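Local coordinates for protein alanine glyoxylate transaminase (Thermococcus litoralis, PDB 2ZC0) that probably catalyses the pyridoxal-phosphate-dependent transfer of the amino group of alanine to glyoxylate, as an aminotransferase, at residues Trp13-Ala18 / Ala138-Gly143; Glu128-Ile133 / Pro367-Glu372; Asn186-Thr191 / Phe336-Leu341. All blocks are in the same frame, centred on the assembly; numbering follows the deposited sequence.

Interaction 1. Residues Trp13-Ala18 / Ala138-Gly143; sequences WIKGSA and AFEQLG. With ZN (zinc ion), chain E.
Glu140, in the last turn of helix 133-140, works with both oxygens of its carboxylate. Its CG stands anti to the carbonyl carbon (chi1 -55°) and the chain runs out extended, so that OE2 binds the zinc ion at 2.0 Å while OE1 takes NZ of Lys15 at 2.6 Å in a salt bridge. Lys15 starts from the crowded first-torsion position, stays straight as far as CE and bends only at chi4 (-55°), which swings NZ above the carboxylate plane. A water and N3 of an imidazole, probably from the crystallisation liquor, are further ligands of the zinc. Sharing one carboxylate between ammonium and metal would probably hold it ionised. The carbonyl O of Glu140 lies 3.5 Å from CB of Trp13. Gln141 comes next, its side chain crossing Ile14 obliquely with OE1 against CG1 and CG2. A water that accepts N-H of Lys15 sits 2.7 Å from Gln141 OE1 and bridges the two. NE2 of Gln141 is hydrogen-bonded to Gln271 O of the second subunit, whose Lys267 also reaches Ile14 O, so the contact sits at a subunit interface. Here the helix closes in a Schellman motif with Gly143, at positive phi, as the C-prime residue: Gly143 N bonds to Glu140 O and Ala144 N to Phe139 O. Gly143 CA packs over the six-membered ring of Trp13 in a CH-pi contact, 3.8 Å from the ring centroid and 25° off its normal; a CB at this position would run into CZ3 of Trp13.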
loop_
_atom_site.group_PDB
_atom_site.type_symbol
_atom_site.label_atom_id
_atom_site.label_comp_id
_atom_site.label_asym_id
_atom_site.label_seq_id
_atom_site.Cartn_x
_atom_site.Cartn_y
_atom_site.Cartn_z
ATOM N N TRP A 13 6.718 -3.699 -8.938
ATOM C CA TRP A 13 7.928 -3.431 -8.159
ATOM C C TRP A 13 8.895 -4.611 -8.278
ATOM O O TRP A 13 10.056 -4.533 -7.855
ATOM C CB TRP A 13 7.589 -3.174 -6.673
ATOM C CG TRP A 13 6.770 -1.918 -6.420
ATOM C CD1 TRP A 13 6.721 -0.800 -7.208
ATOM C CD2 TRP A 13 5.937 -1.638 -5.284
ATOM N NE1 TRP A 13 5.916 0.152 -6.637
ATOM C CE2 TRP A 13 5.421 -0.337 -5.456
ATOM C CE3 TRP A 13 5.575 -2.365 -4.138
ATOM C CZ2 TRP A 13 4.562 0.259 -4.521
ATOM C CZ3 TRP A 13 4.719 -1.769 -3.210
ATOM C CH2 TRP A 13 4.222 -0.469 -3.410
ATOM N N ILE A 14 8.405 -5.710 -8.850
ATOM C CA ILE A 14 9.213 -6.911 -9.053
ATOM C C ILE A 14 9.972 -6.772 -10.367
ATOM O O ILE A 14 9.371 -6.539 -11.412
ATOM C CB ILE A 14 8.336 -8.178 -9.157
ATOM C CG1 ILE A 14 7.559 -8.388 -7.862
ATOM C CG2 ILE A 14 9.204 -9.392 -9.446
ATOM C CD1 ILE A 14 6.465 -9.399 -8.008
ATOM N N LYS A 15 11.290 -6.920 -10.324
ATOM C CA LYS A 15 12.070 -6.798 -11.547
ATOM C C LYS A 15 13.108 -7.890 -11.716
ATOM O O LYS A 15 13.356 -8.684 -10.805
ATOM C CB LYS A 15 12.723 -5.418 -11.614
ATOM C CG LYS A 15 13.522 -5.050 -10.393
ATOM C CD LYS A 15 14.098 -3.639 -10.523
ATOM C CE LYS A 15 14.735 -3.212 -9.224
ATOM N NZ LYS A 15 13.746 -3.339 -8.122
ATOM N N GLY A 16 13.700 -7.939 -12.906
ATOM C CA GLY A 16 14.703 -8.948 -13.210
ATOM C C GLY A 16 15.927 -8.900 -12.319
ATOM O O GLY A 16 16.209 -7.887 -11.682
ATOM N N SER A 17 16.661 -10.007 -12.290
ATOM C CA SER A 17 17.882 -10.141 -11.492
ATOM C C SER A 17 19.005 -10.709 -12.357
ATOM O O SER A 17 18.902 -11.830 -12.866
ATOM C CB SER A 17 17.625 -11.076 -10.303
ATOM O OG SER A 17 18.832 -11.471 -9.667
ATOM N N ALA A 18 20.075 -9.937 -12.524
ATOM C CA ALA A 18 21.207 -10.390 -13.328
ATOM C C ALA A 18 21.759 -11.701 -12.766
ATOM O O ALA A 18 22.131 -12.600 -13.525
ATOM C CB ALA A 18 22.288 -9.322 -13.351
ATOM N N ALA A 138 14.482 -8.018 -2.728
ATOM C CA ALA A 138 13.443 -8.394 -1.777
ATOM C C ALA A 138 12.794 -7.169 -1.152
ATOM O O ALA A 138 11.572 -7.081 -1.096
ATOM C CB ALA A 138 14.013 -9.294 -0.674
ATOM N N PHE A 139 13.602 -6.208 -0.704
ATOM C CA PHE A 139 13.046 -5.010 -0.074
ATOM C C PHE A 139 12.352 -4.052 -1.036
ATOM O O PHE A 139 11.370 -3.394 -0.663
ATOM C CB PHE A 139 14.127 -4.257 0.710
ATOM C CG PHE A 139 14.618 -4.995 1.930
ATOM C CD1 PHE A 139 14.056 -6.213 2.302
ATOM C CD2 PHE A 139 15.632 -4.456 2.720
ATOM C CE1 PHE A 139 14.500 -6.891 3.442
ATOM C CE2 PHE A 139 16.084 -5.123 3.859
ATOM C CZ PHE A 139 15.512 -6.343 4.224
ATOM N N GLU A 140 12.839 -3.966 -2.266
ATOM C CA GLU A 140 12.210 -3.077 -3.224
ATOM C C GLU A 140 10.901 -3.634 -3.754
ATOM O O GLU A 140 10.012 -2.855 -4.112
ATOM C CB GLU A 140 13.139 -2.776 -4.401
ATOM C CG GLU A 140 14.485 -2.218 -3.999
ATOM C CD GLU A 140 15.318 -1.798 -5.199
ATOM O OE1 GLU A 140 15.285 -2.513 -6.229
ATOM O OE2 GLU A 140 16.001 -0.756 -5.107
ATOM N N GLN A 141 10.764 -4.956 -3.832
ATOM C CA GLN A 141 9.483 -5.468 -4.306
ATOM C C GLN A 141 8.462 -5.373 -3.175
ATOM O O GLN A 141 7.283 -5.623 -3.373
ATOM C CB GLN A 141 9.581 -6.895 -4.877
ATOM C CG GLN A 141 10.158 -7.942 -3.992
ATOM C CD GLN A 141 10.391 -9.242 -4.744
ATOM O OE1 GLN A 141 10.576 -9.243 -5.961
ATOM N NE2 GLN A 141 10.395 -10.346 -4.027
ATOM N N LEU A 142 8.932 -4.998 -1.984
ATOM C CA LEU A 142 8.027 -4.785 -0.860
ATOM C C LEU A 142 7.748 -3.287 -0.837
ATOM O O LEU A 142 7.100 -2.782 0.067
ATOM C CB LEU A 142 8.635 -5.251 0.457
ATOM C CG LEU A 142 8.591 -6.785 0.634
ATOM C CD1 LEU A 142 9.507 -7.237 1.804
ATOM C CD2 LEU A 142 7.127 -7.207 0.910
ATOM N N GLY A 143 8.228 -2.575 -1.856
ATOM C CA GLY A 143 7.992 -1.136 -1.917
ATOM C C GLY A 143 9.022 -0.214 -1.276
ATOM O O GLY A 143 8.872 0.996 -1.324
HETATM ZN ZN ZN E . 17.504 -0.717 -6.496
HETATM O O HOH W 1 12.288 -8.339 -7.849
HETATM O O HOH W 2 19.092 0.922 -5.614
#

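Interaction 2. Residues Glu128-Ile133 / Pro367-Glu372; sequences ENPSYI and PFYTDE. With PMP (4'-deoxy-4'-aminopyridoxal-5'-phosphate), chain F; IMD (imidazole), chain G.
Three hydrogen bonds join the 128-133 and 367-372 segments. The shortest is between backbones: Ser131 N gives to Phe368 O at 2.8 Å, lying in the carbonyl plane. Asn129 makes the other two with one amide. Its CG is anti to the backbone N (chi1 -175°), and OD1 receives Thr370 N at 2.9 Å from above the carbonyl plane, while ND2 donates to Asp371 OD2 at 3.2 Å. The latter bond is nearly straight and lies in the amide plane, but it meets the carboxylate from above, the two planes being 80° apart. Asp371 OD2 also accepts from Ser373 N. Giving with one end and taking with the other, the amide is fixed in its rotation.

Pro130, preceded by a cis peptide bond, lies alongside Tyr369 and sets CB over the centre of that ring, 3.6 Å from the centroid and only 7° off the normal. Ile133, the first residue of helix 133-140, puts CG1 over the rim of one face of Phe368, with 3.3 Å between CG1 and Phe368 CE2, and rests CG2 against the carbonyl of Pro367. Pro367 O in turn accepts a hydrogen bond from N1 of the imidazole whose N3 lies on the zinc ion.

Between these anchors Tyr132 turns away from the 367-372 segment. PMP C3 lies over one face of its ring, 3.5 Å above the plane and toward the rim, and Tyr132 OH accepts from PMP N4A at 2.5 Å: an aromatic side chain lying over the cofactor ring, as is characteristic of fold-type I aminotransferases.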
loop_
_atom_site.group_PDB
_atom_site.type_symbol
_atom_site.label_atom_id
_atom_site.label_comp_id
_atom_site.label_asym_id
_atom_site.label_seq_id
_atom_site.Cartn_x
_atom_site.Cartn_y
_atom_site.Cartn_z
ATOM N N GLU A 128 24.562 -1.034 2.544
ATOM C CA GLU A 128 25.931 -0.743 2.123
ATOM C C GLU A 128 25.835 -0.579 0.604
ATOM O O GLU A 128 24.792 -0.891 0.018
ATOM C CB GLU A 128 26.848 -1.920 2.486
ATOM C CG GLU A 128 27.197 -1.986 3.971
ATOM C CD GLU A 128 27.179 -3.392 4.532
ATOM O OE1 GLU A 128 26.821 -4.334 3.797
ATOM O OE2 GLU A 128 27.513 -3.561 5.725
ATOM N N ASN A 129 26.881 -0.046 -0.028
ATOM C CA ASN A 129 26.903 0.094 -1.490
ATOM C C ASN A 129 28.263 -0.394 -1.973
ATOM O O ASN A 129 29.288 0.241 -1.698
ATOM C CB ASN A 129 26.674 1.550 -1.932
ATOM C CG ASN A 129 26.571 1.694 -3.463
ATOM O OD1 ASN A 129 26.242 0.732 -4.169
ATOM N ND2 ASN A 129 26.830 2.897 -3.971
ATOM N N PRO A 130 28.295 -1.543 -2.678
ATOM C CA PRO A 130 27.145 -2.385 -3.036
ATOM C C PRO A 130 26.635 -3.214 -1.854
ATOM O O PRO A 130 27.140 -3.089 -0.736
ATOM C CB PRO A 130 27.717 -3.285 -4.117
ATOM C CG PRO A 130 29.097 -3.559 -3.552
ATOM C CD PRO A 130 29.546 -2.155 -3.166
ATOM N N SER A 131 25.636 -4.058 -2.114
ATOM C CA SER A 131 25.060 -4.946 -1.098
ATOM C C SER A 131 24.543 -6.198 -1.818
ATOM O O SER A 131 24.562 -6.259 -3.043
ATOM C CB SER A 131 23.913 -4.244 -0.344
ATOM O OG SER A 131 23.275 -5.119 0.583
ATOM N N TYR A 132 24.107 -7.196 -1.055
ATOM C CA TYR A 132 23.592 -8.457 -1.609
ATOM C C TYR A 132 22.353 -8.165 -2.473
ATOM O O TYR A 132 21.337 -7.727 -1.946
ATOM C CB TYR A 132 23.223 -9.398 -0.454
ATOM C CG TYR A 132 22.704 -10.751 -0.882
ATOM C CD1 TYR A 132 21.732 -11.414 -0.123
ATOM C CD2 TYR A 132 23.160 -11.358 -2.053
ATOM C CE1 TYR A 132 21.219 -12.643 -0.521
ATOM C CE2 TYR A 132 22.658 -12.592 -2.463
ATOM C CZ TYR A 132 21.684 -13.227 -1.691
ATOM O OH TYR A 132 21.166 -14.437 -2.100
ATOM N N ILE A 133 22.431 -8.408 -3.784
ATOM C CA ILE A 133 21.297 -8.106 -4.651
ATOM C C ILE A 133 19.958 -8.700 -4.246
ATOM O O ILE A 133 18.935 -8.048 -4.387
ATOM C CB ILE A 133 21.539 -8.497 -6.119
ATOM C CG1 ILE A 133 22.373 -9.771 -6.213
ATOM C CG2 ILE A 133 22.201 -7.366 -6.831
ATOM C CD1 ILE A 133 21.648 -11.010 -5.842
ATOM N N PRO A 367 24.871 -5.006 -10.777
ATOM C CA PRO A 367 23.539 -5.166 -10.183
ATOM C C PRO A 367 23.517 -5.043 -8.662
ATOM O O PRO A 367 22.483 -4.726 -8.079
ATOM C CB PRO A 367 23.118 -6.555 -10.659
ATOM C CG PRO A 367 23.854 -6.697 -11.962
ATOM C CD PRO A 367 25.210 -6.188 -11.588
ATOM N N PHE A 368 24.660 -5.275 -8.023
ATOM C CA PHE A 368 24.751 -5.186 -6.566
ATOM C C PHE A 368 24.877 -3.770 -6.006
ATOM O O PHE A 368 24.840 -3.604 -4.790
ATOM C CB PHE A 368 25.936 -6.013 -6.050
ATOM C CG PHE A 368 25.866 -7.473 -6.391
ATOM C CD1 PHE A 368 26.029 -7.901 -7.703
ATOM C CD2 PHE A 368 25.682 -8.424 -5.389
ATOM C CE1 PHE A 368 26.017 -9.252 -8.017
ATOM C CE2 PHE A 368 25.669 -9.773 -5.692
ATOM C CZ PHE A 368 25.838 -10.189 -7.009
ATOM N N TYR A 369 25.024 -2.760 -6.870
ATOM C CA TYR A 369 25.159 -1.355 -6.429
ATOM C C TYR A 369 23.824 -0.620 -6.369
ATOM O O TYR A 369 22.937 -0.864 -7.191
ATOM C CB TYR A 369 26.124 -0.583 -7.350
ATOM C CG TYR A 369 27.562 -1.046 -7.232
ATOM C CD1 TYR A 369 28.524 -0.261 -6.575
ATOM C CD2 TYR A 369 27.948 -2.298 -7.709
ATOM C CE1 TYR A 369 29.828 -0.720 -6.390
ATOM C CE2 TYR A 369 29.250 -2.767 -7.527
ATOM C CZ TYR A 369 30.181 -1.968 -6.863
ATOM O OH TYR A 369 31.447 -2.444 -6.652
ATOM N N THR A 370 23.709 0.296 -5.404
ATOM C CA THR A 370 22.486 1.065 -5.166
ATOM C C THR A 370 22.431 2.367 -5.953
ATOM O O THR A 370 21.463 3.129 -5.878
ATOM C CB THR A 370 22.316 1.358 -3.644
ATOM O OG1 THR A 370 23.299 2.313 -3.204
ATOM C CG2 THR A 370 22.505 0.066 -2.851
ATOM N N ASP A 371 23.475 2.624 -6.723
ATOM C CA ASP A 371 23.498 3.825 -7.527
ATOM C C ASP A 371 24.136 3.508 -8.871
ATOM O O ASP A 371 24.142 2.355 -9.294
ATOM C CB ASP A 371 24.216 4.974 -6.778
ATOM C CG ASP A 371 25.699 4.711 -6.522
ATOM O OD1 ASP A 371 26.312 5.573 -5.857
ATOM O OD2 ASP A 371 26.258 3.685 -6.967
ATOM N N GLU A 372 24.674 4.511 -9.551
ATOM C CA GLU A 372 25.267 4.267 -10.859
ATOM C C GLU A 372 26.702 3.772 -10.844
ATOM O O GLU A 372 27.342 3.707 -11.890
ATOM C CB GLU A 372 25.150 5.525 -11.713
ATOM C CG GLU A 372 24.186 5.375 -12.888
ATOM C CD GLU A 372 22.966 4.522 -12.549
ATOM O OE1 GLU A 372 23.063 3.274 -12.629
ATOM O OE2 GLU A 372 21.918 5.104 -12.190
HETATM N N1 PMP F . 22.552 -13.241 3.040
HETATM C C2 PMP F . 23.622 -13.115 2.223
HETATM C C2A PMP F . 24.502 -11.880 2.423
HETATM C C3 PMP F . 23.914 -14.091 1.232
HETATM O O3 PMP F . 25.019 -13.926 0.408
HETATM C C4 PMP F . 23.038 -15.232 1.099
HETATM C C4A PMP F . 23.362 -16.287 0.023
HETATM N N4A PMP F . 22.318 -16.421 -0.993
HETATM C C5 PMP F . 21.832 -15.322 2.056
HETATM C C6 PMP F . 21.641 -14.291 3.007
HETATM C C5A PMP F . 20.824 -16.487 2.023
HETATM O O4P PMP F . 21.351 -17.418 2.312
HETATM P P PMP F . 20.295 -18.712 2.369
HETATM O O1P PMP F . 19.930 -19.492 4.059
HETATM O O2P PMP F . 21.138 -20.071 1.324
HETATM O O3P PMP F . 18.680 -18.352 1.625
HETATM N N1 IMD G . 20.169 -3.466 -7.607
HETATM C C2 IMD G . 19.733 -2.288 -7.177
HETATM N N3 IMD G . 18.533 -2.452 -6.634
HETATM C C4 IMD G . 18.205 -3.765 -6.723
HETATM C C5 IMD G . 19.227 -4.400 -7.331
#

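Interaction 3. Residues Asn186-Thr191 / Phe336-Leu341; sequences NPMGVT and FVMFFL. With PMP (4'-deoxy-4'-aminopyridoxal-5'-phosphate), chain F.
Asn186 carries CG anti to its backbone N (chi1 178°), whereas Phe336 has CG anti to its carbonyl carbon (chi1 -62°); together these torsions bring the amide obliquely across the ring, the planes 39° apart. Asn186 ND2 lies 3.1 Å from Phe336 CE1 and OD1 sits over one ring face. ND2 also donates to PMP O3 at 2.8 Å, and OD1 accepts from Arg379 NH1, so both ends of the amide are held. An alanine here removes the amide that bonds PMP O3 and Arg379, and would probably leave PMP O3 less firmly placed and the packing against Phe336 looser.

In this aminotransferase fold the contact joins the loop after strand 175-180, on the cofactor side, to strand 336-340, which pairs antiparallel with strand 377-381. Pro187, after a cis peptide bond, lies beside Met338, whose chain bends at chi2 and chi3 to bring CE within 3.4 Å of Pro187 CG, a tight carbon pair. Met188 folds back at chi2 and chi3, resting SD 3.9 Å from Met338 CG and meeting the edge of Phe340 in a Met-aromatic contact, SD 5.4 Å from the ring centroid. Glycine suits position 189: its phi is positive, and a CB would collide with Phe336 O.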
loop_
_atom_site.group_PDB
_atom_site.type_symbol
_atom_site.label_atom_id
_atom_site.label_comp_id
_atom_site.label_asym_id
_atom_site.label_seq_id
_atom_site.Cartn_x
_atom_site.Cartn_y
_atom_site.Cartn_z
ATOM N N ASN A 186 28.720 -10.092 0.846
ATOM C CA ASN A 186 28.417 -10.524 -0.512
ATOM C C ASN A 186 27.971 -9.155 -1.029
ATOM O O ASN A 186 27.084 -8.535 -0.437
ATOM C CB ASN A 186 27.241 -11.506 -0.511
ATOM C CG ASN A 186 26.846 -11.969 -1.912
ATOM O OD1 ASN A 186 27.160 -11.325 -2.906
ATOM N ND2 ASN A 186 26.128 -13.086 -1.985
ATOM N N PRO A 187 28.559 -8.660 -2.131
ATOM C CA PRO A 187 29.604 -9.215 -2.992
ATOM C C PRO A 187 31.043 -8.768 -2.711
ATOM O O PRO A 187 31.985 -9.408 -3.175
ATOM C CB PRO A 187 29.157 -8.750 -4.365
ATOM C CG PRO A 187 28.738 -7.334 -4.067
ATOM C CD PRO A 187 27.997 -7.433 -2.735
ATOM N N MET A 188 31.218 -7.678 -1.970
ATOM C CA MET A 188 32.553 -7.160 -1.698
ATOM C C MET A 188 33.514 -8.076 -0.955
ATOM O O MET A 188 34.728 -7.997 -1.155
ATOM C CB MET A 188 32.457 -5.817 -0.974
ATOM C CG MET A 188 31.995 -4.676 -1.875
ATOM S SD MET A 188 33.150 -4.269 -3.235
ATOM C CE MET A 188 33.771 -2.715 -2.666
ATOM N N GLY A 189 32.984 -8.940 -0.099
ATOM C CA GLY A 189 33.831 -9.865 0.641
ATOM C C GLY A 189 34.644 -9.226 1.748
ATOM O O GLY A 189 35.536 -9.857 2.310
ATOM N N VAL A 190 34.340 -7.969 2.060
ATOM C CA VAL A 190 35.039 -7.236 3.115
ATOM C C VAL A 190 34.265 -7.362 4.425
ATOM O O VAL A 190 33.056 -7.628 4.409
ATOM C CB VAL A 190 35.154 -5.747 2.753
ATOM C CG1 VAL A 190 35.890 -5.591 1.430
ATOM C CG2 VAL A 190 33.768 -5.129 2.652
ATOM N N THR A 191 34.949 -7.170 5.552
ATOM C CA THR A 191 34.295 -7.267 6.849
ATOM C C THR A 191 34.499 -6.031 7.700
ATOM O O THR A 191 35.621 -5.545 7.862
ATOM C CB THR A 191 34.782 -8.467 7.676
ATOM O OG1 THR A 191 35.957 -8.100 8.391
ATOM C CG2 THR A 191 35.077 -9.644 6.794
ATOM N N PHE A 336 33.443 -14.738 -1.552
ATOM C CA PHE A 336 33.502 -13.955 -2.767
ATOM C C PHE A 336 34.711 -13.043 -2.759
ATOM O O PHE A 336 35.306 -12.777 -1.713
ATOM C CB PHE A 336 32.246 -13.094 -2.923
ATOM C CG PHE A 336 30.971 -13.884 -3.028
ATOM C CD1 PHE A 336 30.056 -13.895 -1.978
ATOM C CD2 PHE A 336 30.678 -14.607 -4.183
ATOM C CE1 PHE A 336 28.867 -14.606 -2.073
ATOM C CE2 PHE A 336 29.492 -15.322 -4.289
ATOM C CZ PHE A 336 28.580 -15.323 -3.234
ATOM N N VAL A 337 35.064 -12.581 -3.953
ATOM C CA VAL A 337 36.157 -11.651 -4.163
ATOM C C VAL A 337 35.608 -10.723 -5.230
ATOM O O VAL A 337 35.055 -11.188 -6.226
ATOM C CB VAL A 337 37.425 -12.348 -4.719
ATOM C CG1 VAL A 337 38.457 -11.294 -5.152
ATOM C CG2 VAL A 337 38.022 -13.270 -3.661
ATOM N N MET A 338 35.705 -9.418 -5.016
ATOM C CA MET A 338 35.228 -8.489 -6.025
ATOM C C MET A 338 36.428 -8.021 -6.822
ATOM O O MET A 338 37.346 -7.399 -6.284
ATOM C CB MET A 338 34.538 -7.266 -5.417
ATOM C CG MET A 338 33.881 -6.371 -6.467
ATOM S SD MET A 338 32.343 -7.126 -7.161
ATOM C CE MET A 338 31.125 -6.209 -6.269
ATOM N N PHE A 339 36.402 -8.344 -8.108
ATOM C CA PHE A 339 37.443 -7.978 -9.056
ATOM C C PHE A 339 36.969 -6.737 -9.799
ATOM O O PHE A 339 35.784 -6.600 -10.099
ATOM C CB PHE A 339 37.644 -9.111 -10.059
ATOM C CG PHE A 339 38.704 -8.835 -11.083
ATOM C CD1 PHE A 339 40.052 -9.009 -10.771
ATOM C CD2 PHE A 339 38.359 -8.409 -12.362
ATOM C CE1 PHE A 339 41.035 -8.765 -11.717
ATOM C CE2 PHE A 339 39.341 -8.159 -13.318
ATOM C CZ PHE A 339 40.682 -8.340 -12.993
ATOM N N PHE A 340 37.891 -5.838 -10.106
ATOM C CA PHE A 340 37.533 -4.620 -10.808
ATOM C C PHE A 340 38.258 -4.492 -12.138
ATOM O O PHE A 340 39.471 -4.692 -12.215
ATOM C CB PHE A 340 37.855 -3.405 -9.938
ATOM C CG PHE A 340 36.975 -3.276 -8.730
ATOM C CD1 PHE A 340 35.783 -2.562 -8.794
ATOM C CD2 PHE A 340 37.337 -3.870 -7.522
ATOM C CE1 PHE A 340 34.968 -2.438 -7.679
ATOM C CE2 PHE A 340 36.522 -3.750 -6.399
ATOM C CZ PHE A 340 35.338 -3.033 -6.480
ATOM N N LEU A 341 37.496 -4.183 -13.181
ATOM C CA LEU A 341 38.045 -3.969 -14.510
ATOM C C LEU A 341 38.489 -2.509 -14.474
ATOM O O LEU A 341 38.263 -1.821 -13.475
ATOM C CB LEU A 341 36.950 -4.158 -15.569
ATOM C CG LEU A 341 36.733 -5.532 -16.217
ATOM C CD1 LEU A 341 36.865 -6.652 -15.209
ATOM C CD2 LEU A 341 35.362 -5.552 -16.869
HETATM N N1 PMP F . 22.552 -13.241 3.040
HETATM C C2 PMP F . 23.622 -13.115 2.223
HETATM C C2A PMP F . 24.502 -11.880 2.423
HETATM C C3 PMP F . 23.914 -14.091 1.232
HETATM O O3 PMP F . 25.019 -13.926 0.408
HETATM C C4 PMP F . 23.038 -15.232 1.099
HETATM C C4A PMP F . 23.362 -16.287 0.023
HETATM N N4A PMP F . 22.318 -16.421 -0.993
HETATM C C5 PMP F . 21.832 -15.322 2.056
HETATM C C6 PMP F . 21.641 -14.291 3.007
HETATM C C5A PMP F . 20.824 -16.487 2.023
HETATM O O4P PMP F . 21.351 -17.418 2.312
HETATM P P PMP F . 20.295 -18.712 2.369
HETATM O O1P PMP F . 19.930 -19.492 4.059
HETATM O O2P PMP F . 21.138 -20.071 1.324
HETATM O O3P PMP F . 18.680 -18.352 1.625
#

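In the fold
Interactions 2 and 3 meet directly: Pro130 packs on Met188, Phe368 on Pro187 and Tyr132 on Asn186, and both contribute groups that bind PMP. Interaction 3 is the most buried; no polar bond links its segments, which meet through apolar, sulfur and aromatic groups and one amide laid on a ring. Interaction 2, partly buried, adds a buried backbone bond and, toward its exposed end, amide bonds. Interaction 1 lies farther from the chain centre, at a subunit interface, and combines a salt bridge beside a zinc site, a bridging water and a CH-pi contact. It holds the end of helix 133-140, interaction 2 its first residue, and Ala18 touches Pro367. Interactions 1 and 3 do not touch.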